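Local coordinates for FAD:protein FMN transferase (Vibrio cholerae, PDB 6NXI) that probably transfers the FMN moiety of FAD, with the help of magnesium, onto a threonine hydroxyl of a target flavoprotein, releasing AMP, at residues 157-163 / 263-269; 183-189 / 218-224; 196-201 / 212-217. The contacts are given in a common frame with arbitrary orientation. Where two conformers were deposited one is given. Residues are numbered along the deposited sequence.

Interaction 1 of 3, residues 157-163 / 263-269; sequences AKGWGVD and KSCMTAD. With MG (magnesium ion), chain C; MG (magnesium ion), chain D; FAD (flavin-adenine dinucleotide), chain B.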
# COMPACT_ATOMS: atom_id res chain seq x y z
N ALA A 157 -1.15 0.77 -5.33
CA ALA A 157 -1.14 1.98 -6.19
C ALA A 157 -1.02 3.25 -5.33
O ALA A 157 -0.60 4.30 -5.92
CB ALA A 157 -2.34 1.99 -7.07
N LYS A 158 -1.28 3.25 -4.03
CA LYS A 158 -1.00 4.43 -3.17
C LYS A 158 0.52 4.68 -3.13
O LYS A 158 0.94 5.81 -3.33
CB LYS A 158 -1.58 4.22 -1.78
CG LYS A 158 -2.05 5.45 -1.05
CD LYS A 158 -3.09 5.08 0.02
CE LYS A 158 -2.45 4.33 1.15
NZ LYS A 158 -3.25 4.39 2.39
N GLY A 159 1.32 3.66 -2.84
CA GLY A 159 2.79 3.69 -2.86
C GLY A 159 3.26 4.16 -4.21
O GLY A 159 4.18 4.95 -4.28
N TRP A 160 2.63 3.66 -5.28
CA TRP A 160 2.97 4.11 -6.65
C TRP A 160 2.78 5.63 -6.75
O TRP A 160 3.72 6.30 -7.27
CB TRP A 160 2.12 3.38 -7.70
CG TRP A 160 2.37 3.91 -9.08
CD1 TRP A 160 1.52 4.69 -9.79
CD2 TRP A 160 3.53 3.71 -9.92
NE1 TRP A 160 2.07 5.00 -11.01
CE2 TRP A 160 3.31 4.43 -11.11
CE3 TRP A 160 4.74 3.01 -9.79
CZ2 TRP A 160 4.24 4.46 -12.13
CZ3 TRP A 160 5.67 3.05 -10.79
CH2 TRP A 160 5.43 3.79 -11.95
N GLY A 161 1.63 6.17 -6.29
CA GLY A 161 1.39 7.64 -6.38
C GLY A 161 2.49 8.39 -5.61
O GLY A 161 2.99 9.41 -6.09
N VAL A 162 2.90 7.86 -4.46
CA VAL A 162 3.97 8.48 -3.64
C VAL A 162 5.27 8.54 -4.45
O VAL A 162 5.87 9.62 -4.56
CB VAL A 162 4.18 7.77 -2.31
CG1 VAL A 162 5.47 8.23 -1.64
CG2 VAL A 162 2.97 7.93 -1.40
N ASP A 163 5.59 7.43 -5.14
CA ASP A 163 6.82 7.38 -5.96
C ASP A 163 6.70 8.36 -7.12
O ASP A 163 7.73 9.00 -7.48
CB ASP A 163 7.07 5.96 -6.45
CG ASP A 163 7.53 4.97 -5.41
OD1 ASP A 163 8.11 5.39 -4.37
OD2 ASP A 163 7.35 3.78 -5.65
N LYS A 263 13.33 1.48 -0.92
CA LYS A 263 13.59 2.65 -1.78
C LYS A 263 12.33 3.05 -2.56
O LYS A 263 12.17 4.24 -2.88
CB LYS A 263 14.77 2.33 -2.71
CG LYS A 263 16.11 2.18 -1.98
CD LYS A 263 16.61 3.47 -1.36
CE LYS A 263 18.04 3.37 -0.85
NZ LYS A 263 18.23 4.30 0.30
N SER A 264 11.43 2.12 -2.86
CA SER A 264 10.15 2.35 -3.55
C SER A 264 8.98 2.26 -2.58
O SER A 264 8.86 1.26 -1.89
CB SER A 264 9.96 1.35 -4.69
OG SER A 264 8.62 1.36 -5.09
N CYS A 265 8.17 3.30 -2.56
CA CYS A 265 6.94 3.29 -1.75
C CYS A 265 5.98 2.24 -2.31
O CYS A 265 5.35 1.53 -1.53
CB CYS A 265 6.32 4.67 -1.65
SG CYS A 265 5.15 4.75 -0.28
N MET A 266 5.88 2.12 -3.60
CA MET A 266 5.05 1.04 -4.21
C MET A 266 5.44 -0.32 -3.59
O MET A 266 4.55 -1.12 -3.11
CB MET A 266 5.26 1.00 -5.71
CG MET A 266 4.58 -0.17 -6.33
SD MET A 266 4.75 -0.35 -8.10
CE MET A 266 6.52 -0.47 -8.29
N THR A 267 6.72 -0.62 -3.56
CA THR A 267 7.24 -1.90 -3.06
C THR A 267 6.99 -2.01 -1.56
O THR A 267 6.50 -3.09 -1.11
CB THR A 267 8.70 -2.07 -3.44
OG1 THR A 267 8.74 -2.04 -4.87
CG2 THR A 267 9.23 -3.37 -2.89
N ALA A 268 7.26 -0.96 -0.80
CA ALA A 268 7.03 -1.00 0.66
C ALA A 268 5.55 -1.24 0.94
O ALA A 268 5.25 -2.05 1.84
CB ALA A 268 7.46 0.24 1.35
N ASP A 269 4.67 -0.63 0.15
CA ASP A 269 3.20 -0.73 0.34
C ASP A 269 2.74 -2.17 0.16
O ASP A 269 2.01 -2.69 1.04
CB ASP A 269 2.52 0.26 -0.62
CG ASP A 269 1.08 0.60 -0.31
OD1 ASP A 269 0.58 0.17 0.77
OD2 ASP A 269 0.43 1.24 -1.18
MG MG C . -0.24 -2.26 0.92
MG MG D . -1.16 0.83 1.85
PA FAD B . -3.22 -1.74 2.64
O1A FAD B . -3.07 -2.40 3.96
O2A FAD B . -2.05 -1.13 1.98
O5B FAD B . -3.91 -2.75 1.60
C5B FAD B . -5.26 -3.15 1.95
C4B FAD B . -6.18 -3.04 0.77
O4B FAD B . -5.77 -3.89 -0.33
C3B FAD B . -7.61 -3.48 1.11
O3B FAD B . -8.37 -2.34 1.52
C2B FAD B . -8.10 -4.12 -0.18
O2B FAD B . -8.56 -3.15 -1.09
C1B FAD B . -6.83 -4.76 -0.72
N9A FAD B . -6.51 -6.09 -0.22
C8A FAD B . -7.03 -6.75 0.90
N7A FAD B . -6.41 -7.88 1.12
C5A FAD B . -5.49 -8.03 0.10
C6A FAD B . -4.57 -9.04 -0.20
N6A FAD B . -4.37 -10.13 0.56
N1A FAD B . -3.77 -8.83 -1.26
C2A FAD B . -3.96 -7.73 -2.01
N3A FAD B . -4.79 -6.69 -1.82
C4A FAD B . -5.54 -6.92 -0.73
N1 FAD B . -11.31 4.67 -1.47
C2 FAD B . -12.53 5.30 -1.61
O2 FAD B . -13.36 5.26 -0.67
N3 FAD B . -12.86 6.00 -2.72
C4 FAD B . -12.01 6.10 -3.80
O4 FAD B . -12.35 6.71 -4.80
C4X FAD B . -10.74 5.44 -3.71
N5 FAD B . -9.91 5.51 -4.73
C5X FAD B . -8.70 4.86 -4.62
C6 FAD B . -7.81 4.90 -5.71
C7 FAD B . -6.57 4.28 -5.69
C7M FAD B . -5.66 4.37 -6.89
C8 FAD B . -6.19 3.59 -4.51
C8M FAD B . -4.87 2.88 -4.42
C9 FAD B . -7.07 3.54 -3.43
C9A FAD B . -8.32 4.17 -3.45
N10 FAD B . -9.24 4.11 -2.39
C10 FAD B . -10.47 4.74 -2.48
C1' FAD B . -8.86 3.46 -1.12
C2' FAD B . -8.91 1.97 -1.15
O2' FAD B . -10.25 1.52 -1.36
C3' FAD B . -8.41 1.42 0.20
O3' FAD B . -9.23 1.82 1.28
C4' FAD B . -7.02 1.89 0.58
O4' FAD B . -6.20 1.91 -0.57
C5' FAD B . -6.44 1.06 1.71
O5' FAD B . -5.05 1.44 1.87
P FAD B . -4.26 0.94 3.15
O1P FAD B . -5.04 1.12 4.37
O2P FAD B . -2.89 1.56 2.93
O3P FAD B . -4.29 -0.61 2.83
O HOH W 1 -1.99 1.28 -0.31
O HOH W 2 0.39 -0.32 3.57
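The first turns of two helices, 157-163 and 265-269, run nearly antiparallel (159°), their axes only 6.9 Å apart. Gly159 permits this: its CA lies 3.7 Å from the CA of Met266, and a CB there would collide with Cys265 O, Met266 CA and Asp269 CB. Asp163, in the m rotamer, turns its carboxylate onto the first turn of the other helix. Its OD1 accepts from Cys265 N (2.8 Å), while its OD2 takes Met266 N (3.0 Å) and the hydroxyl OG of Ser264 (2.8 Å). Ser264 is itself the N-cap, its OG (chi1 t) receiving Thr267 N at 3.1 Å. Arg186 balances the charge of Asp163 with a salt bridge. Met266, extended with chi1 and chi2 both t, carries SD to 3.8 Å from Trp160 CE3 in an oblique Met-aromatic contact; Val162 CG1 packs on Cys265 CB at 3.7 Å. At the other end Asp269 (chi1 t) splits its oxygens: OD2 accepts from Gly159 N (3.1 Å) and a water, whereas OD1 bridges both magnesium ions, 2.6 Å from MG of chain C and 2.2 Å from MG of chain D. Lys158 leads away from the helix pair, and its NZ meets FAD O2P (2.9 Å) and Gly182 O. The pairing brings Asp269 and Lys158 to the two-magnesium FAD pyrophosphate site of this ApbE-family flavin transferase, which Thr155, Thr273 and Glu184 complete.

Interaction 2 of 3, residues 183-189 / 218-224; sequences GEIRLKG and GDYAIAT. With MG (magnesium ion), chain D.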
# COMPACT_ATOMS: atom_id res chain seq x y z
N GLY A 183 -0.90 7.92 4.62
CA GLY A 183 0.03 7.30 5.56
C GLY A 183 1.22 6.61 4.93
O GLY A 183 2.17 6.29 5.69
N GLU A 184 1.23 6.39 3.61
CA GLU A 184 2.40 5.83 2.91
C GLU A 184 3.33 7.01 2.62
O GLU A 184 2.80 8.09 2.24
CB GLU A 184 1.99 5.20 1.58
CG GLU A 184 1.78 3.69 1.67
CD GLU A 184 0.94 3.16 2.81
OE1 GLU A 184 -0.23 2.79 2.56
OE2 GLU A 184 1.44 3.14 4.01
N ILE A 185 4.61 6.84 2.92
CA ILE A 185 5.57 7.97 2.93
C ILE A 185 6.79 7.68 2.08
O ILE A 185 7.33 6.58 2.04
CB ILE A 185 5.96 8.26 4.39
CG1 ILE A 185 4.74 8.65 5.21
CG2 ILE A 185 7.06 9.31 4.41
CD1 ILE A 185 5.05 8.71 6.70
N ARG A 186 7.31 8.73 1.47
CA ARG A 186 8.67 8.68 0.92
C ARG A 186 9.41 9.96 1.27
O ARG A 186 8.81 11.04 1.14
CB ARG A 186 8.65 8.46 -0.59
CG ARG A 186 10.04 8.31 -1.15
CD ARG A 186 9.99 7.56 -2.47
NE ARG A 186 11.18 7.88 -3.22
CZ ARG A 186 11.35 7.61 -4.50
NH1 ARG A 186 10.38 7.05 -5.20
NH2 ARG A 186 12.51 7.96 -5.06
N LEU A 187 10.66 9.81 1.70
CA LEU A 187 11.47 10.92 2.24
C LEU A 187 12.76 11.09 1.45
O LEU A 187 13.34 10.09 0.98
CB LEU A 187 11.89 10.57 3.67
CG LEU A 187 10.82 10.17 4.65
CD1 LEU A 187 11.44 9.75 5.97
CD2 LEU A 187 9.82 11.33 4.81
N LYS A 188 13.22 12.31 1.35
CA LYS A 188 14.57 12.57 0.83
C LYS A 188 15.17 13.78 1.55
O LYS A 188 14.45 14.77 1.75
CB LYS A 188 14.59 12.80 -0.68
CG LYS A 188 15.99 12.65 -1.25
CD LYS A 188 16.00 12.95 -2.70
CE LYS A 188 17.25 12.47 -3.38
NZ LYS A 188 18.21 13.58 -3.47
N GLY A 189 16.44 13.70 1.93
CA GLY A 189 17.20 14.86 2.41
C GLY A 189 16.81 15.23 3.81
O GLY A 189 16.60 14.31 4.64
N GLY A 218 15.99 8.19 6.73
CA GLY A 218 16.84 8.75 5.68
C GLY A 218 16.13 8.72 4.34
O GLY A 218 14.91 9.01 4.31
N ASP A 219 16.85 8.45 3.26
CA ASP A 219 16.31 8.53 1.89
C ASP A 219 15.66 7.18 1.57
O ASP A 219 16.33 6.26 1.07
CB ASP A 219 17.36 8.93 0.87
CG ASP A 219 17.91 10.33 1.04
OD1 ASP A 219 17.43 11.08 1.94
OD2 ASP A 219 18.93 10.63 0.33
N TYR A 220 14.40 7.07 1.94
CA TYR A 220 13.68 5.77 1.96
C TYR A 220 12.18 6.04 1.89
O TYR A 220 11.72 7.15 2.22
CB TYR A 220 13.89 5.02 3.28
CG TYR A 220 14.71 3.75 3.25
CD1 TYR A 220 14.55 2.81 2.25
CD2 TYR A 220 15.52 3.42 4.32
CE1 TYR A 220 15.28 1.63 2.24
CE2 TYR A 220 16.26 2.24 4.33
CZ TYR A 220 16.14 1.35 3.27
OH TYR A 220 16.83 0.18 3.27
N ALA A 221 11.44 5.02 1.48
CA ALA A 221 9.98 4.98 1.63
C ALA A 221 9.62 4.07 2.80
O ALA A 221 10.40 3.16 3.14
CB ALA A 221 9.34 4.49 0.36
N ILE A 222 8.52 4.43 3.42
CA ILE A 222 7.94 3.70 4.57
C ILE A 222 6.47 3.45 4.32
O ILE A 222 5.72 4.39 4.10
CB ILE A 222 8.15 4.50 5.88
CG1 ILE A 222 9.54 5.07 6.03
CG2 ILE A 222 7.74 3.59 7.02
CD1 ILE A 222 9.72 6.50 5.49
N ALA A 223 6.02 2.23 4.56
CA ALA A 223 4.60 1.86 4.44
C ALA A 223 4.24 1.07 5.67
O ALA A 223 5.07 0.29 6.18
CB ALA A 223 4.33 1.04 3.21
N THR A 224 3.00 1.28 6.12
CA THR A 224 2.47 0.56 7.29
C THR A 224 1.11 -0.05 6.97
O THR A 224 0.24 0.66 6.47
CB THR A 224 2.35 1.53 8.48
OG1 THR A 224 3.64 2.04 8.81
CG2 THR A 224 1.79 0.86 9.71
MG MG D . -1.16 0.83 1.85
O HOH W 3 4.08 4.63 6.52
O HOH W 4 15.00 11.73 5.33
O HOH W 5 17.70 11.89 4.46
O HOH W 2 0.39 -0.32 3.57
O HOH W 1 -1.99 1.28 -0.31
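Gly183, at positive phi, leads into the strand that starts at Glu184, and its O shares a water with Ile222 O (2.7 and 2.9 Å from that water). Glu184 follows with a side chain that bends back toward the partner strand: OE2 accepts from Thr224 N at 3.2 Å, and OE1 binds a magnesium ion at 2.3 Å, so one carboxylate ties the strand pair to the metal that also holds Asp269. At Ile185 the antiparallel register is firm. Its N and O pair with Ile222 O (2.9 Å) and Ile222 N (2.8 Å), and its CG2 sits 4.0 Å from Ile222 CD1. Arg186 faces Ala221 in a non-hydrogen-bonded pair, the two CA atoms 4.0 Å apart; its guanidinium reaches beyond the strands to a salt bridge with Asp163. Leu187 N donates to Tyr220 O at 2.9 Å, but the return bond from Tyr220 N to Leu187 O is weak (3.3 Å). On the Ile185 face, Leu187 CD1 touches Ile222 CD1 at 3.7 Å. Past Lys188, whose amine pairs with Glu175, Gly189 N closes the contact on Asp219 OD1 (2.8 Å), Asp219 being the centre of an inverse gamma turn. These are two inner strands of the large antiparallel sheet: 184-188 bonds onward to 177-181, and 220-225 to 255-262. Helix 157-171 covers the Arg186 face, while Pro217 and Trp197 pack against Leu187 on the other.

Interaction 3 of 3, residues 196-201 / 212-217; sequences PWRIAI and QEIIEP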
# COMPACT_ATOMS: atom_id res chain seq x y z
N PRO A 196 17.43 14.72 9.20
CA PRO A 196 16.62 13.80 8.42
C PRO A 196 15.19 13.79 8.96
O PRO A 196 14.97 13.89 10.18
CB PRO A 196 17.31 12.46 8.62
CG PRO A 196 18.76 12.85 8.95
CD PRO A 196 18.62 14.09 9.80
N TRP A 197 14.23 13.65 8.05
CA TRP A 197 12.78 13.78 8.37
C TRP A 197 12.42 12.74 9.43
O TRP A 197 12.89 11.59 9.30
CB TRP A 197 11.94 13.53 7.10
CG TRP A 197 12.15 14.55 6.01
CD1 TRP A 197 13.07 14.47 4.99
CD2 TRP A 197 11.48 15.80 5.84
NE1 TRP A 197 13.05 15.61 4.25
CE2 TRP A 197 12.08 16.44 4.73
CE3 TRP A 197 10.44 16.45 6.50
CZ2 TRP A 197 11.62 17.66 4.24
CZ3 TRP A 197 9.99 17.67 6.03
CH2 TRP A 197 10.58 18.28 4.92
N ARG A 198 11.49 13.09 10.32
CA ARG A 198 11.13 12.28 11.51
C ARG A 198 9.76 11.67 11.28
O ARG A 198 8.78 12.36 10.92
CB ARG A 198 11.22 13.16 12.77
CG ARG A 198 12.62 13.69 13.03
CD ARG A 198 12.77 14.75 14.11
NE ARG A 198 12.87 14.08 15.40
CZ ARG A 198 12.09 14.27 16.47
NH1 ARG A 198 11.11 15.16 16.49
NH2 ARG A 198 12.32 13.55 17.56
N ILE A 199 9.65 10.33 11.39
CA ILE A 199 8.31 9.71 11.29
C ILE A 199 8.10 9.00 12.63
O ILE A 199 9.06 8.68 13.32
CB ILE A 199 8.19 8.76 10.08
CG1 ILE A 199 9.05 7.53 10.33
CG2 ILE A 199 8.55 9.48 8.76
CD1 ILE A 199 8.78 6.41 9.38
N ALA A 200 6.87 8.74 12.98
CA ALA A 200 6.54 8.01 14.23
C ALA A 200 6.01 6.63 13.90
O ALA A 200 5.18 6.47 13.00
CB ALA A 200 5.55 8.83 15.02
N ILE A 201 6.53 5.63 14.62
CA ILE A 201 5.92 4.28 14.64
C ILE A 201 5.04 4.18 15.89
O ILE A 201 5.55 4.40 16.98
CB ILE A 201 6.97 3.17 14.58
CG1 ILE A 201 7.91 3.42 13.39
CG2 ILE A 201 6.24 1.83 14.54
CD1 ILE A 201 8.42 2.18 12.73
N GLN A 212 4.46 6.62 20.75
CA GLN A 212 5.12 6.87 19.45
C GLN A 212 6.62 6.65 19.61
O GLN A 212 7.21 7.23 20.54
CB GLN A 212 4.84 8.30 18.99
CG GLN A 212 3.47 8.51 18.37
CD GLN A 212 3.41 9.82 17.61
OE1 GLN A 212 4.22 10.71 17.82
NE2 GLN A 212 2.47 9.92 16.68
N GLU A 213 7.23 5.89 18.71
CA GLU A 213 8.69 5.87 18.53
C GLU A 213 9.07 6.69 17.28
O GLU A 213 8.71 6.26 16.16
CB GLU A 213 9.19 4.43 18.38
CG GLU A 213 10.69 4.39 18.17
CD GLU A 213 11.36 3.06 18.46
OE1 GLU A 213 10.66 2.03 18.46
OE2 GLU A 213 12.59 3.07 18.66
N ILE A 214 9.84 7.74 17.47
CA ILE A 214 10.24 8.62 16.33
C ILE A 214 11.57 8.11 15.77
O ILE A 214 12.55 8.06 16.55
CB ILE A 214 10.32 10.09 16.77
CG1 ILE A 214 8.95 10.58 17.22
CG2 ILE A 214 10.92 10.92 15.62
CD1 ILE A 214 8.95 11.95 17.87
N ILE A 215 11.59 7.75 14.47
CA ILE A 215 12.79 7.28 13.74
C ILE A 215 13.07 8.20 12.55
O ILE A 215 12.16 8.93 12.07
CB ILE A 215 12.62 5.82 13.29
CG1 ILE A 215 11.53 5.64 12.24
CG2 ILE A 215 12.35 4.93 14.50
CD1 ILE A 215 11.66 4.41 11.39
N GLU A 216 14.29 8.09 12.03
CA GLU A 216 14.78 8.85 10.85
C GLU A 216 15.18 7.84 9.78
O GLU A 216 16.30 7.36 9.76
CB GLU A 216 15.95 9.72 11.31
CG GLU A 216 15.52 10.86 12.23
CD GLU A 216 16.65 11.66 12.87
OE1 GLU A 216 17.80 11.48 12.46
OE2 GLU A 216 16.37 12.44 13.78
N PRO A 217 14.27 7.45 8.88
CA PRO A 217 14.61 6.48 7.83
C PRO A 217 15.68 6.90 6.81
O PRO A 217 16.20 6.03 6.13
CB PRO A 217 13.29 6.31 7.08
CG PRO A 217 12.24 6.69 8.09
CD PRO A 217 12.84 7.80 8.91
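Four backbone hydrogen bonds make this a regular antiparallel pair, the two arms of a beta hairpin. Ile199 N and O meet Ile215 O (3.0 Å) and Ile215 N (2.9 Å), and Ile201 N and O meet Glu213 O (2.7 Å) and Glu213 N (2.8 Å). Between them, Ala200 and Ile214 form a non-hydrogen-bonded pair with their CA atoms 4.3 Å apart. CA-H...O contacts supplement these bonds, the shortest from Ile214 CA to Ile199 O (3.2 Å). Apolar packing gathers on the face of Ile199, Ile201 and Ile215: CG1 of Ile199 lies 3.7 Å from CG1 of Ile215, and Ile199 CD1 is equally close to Pro217 CG. The opposite face is more open; there Ala200 CB rests 3.5 Å from Gln212 CD, and the Arg198 guanidinium lays one face over Ile214 CG2. Arg198 NE and Glu216 OE2, 4.2 Å apart, fall short of a salt bridge; Glu213 OE1 does form one, with Lys203 further along strand 199-203. The hairpin, a separate two-stranded sheet, lies against the large one: Ile199 touches Ile185, Leu187 and Ile222, Pro217 touches Leu187 and Ile222, and Trp197 reaches Lys22 and Ile24 of strand 17-24.

How the interactions relate
The three contacts are nested along the chain, interaction 3 within the loop closed by interaction 2, and both within that closed by interaction 1. Interactions 1 and 2, with centres about 9 Å apart, meet at the active site: Asp269 OD1 and Glu184 OE1 bind the same magnesium ion beside the FAD pyrophosphate. Farther from the metal they join through Asp163 OD1 and Arg186 NH1 (2.9 Å) and a probable hydrogen bond from Lys263 NZ to Asp219 O (2.8 Å). The hairpin of interaction 3 is remote from the ligand, the side chain of Ile199 lying about 14 Å from a magnesium ion. It joins interaction 2 through Ile222 CG1 and Ile199 CD1 (3.7 Å) and a probable hydrogen bond between Trp197 NE1 and Lys188 O (3.0 Å).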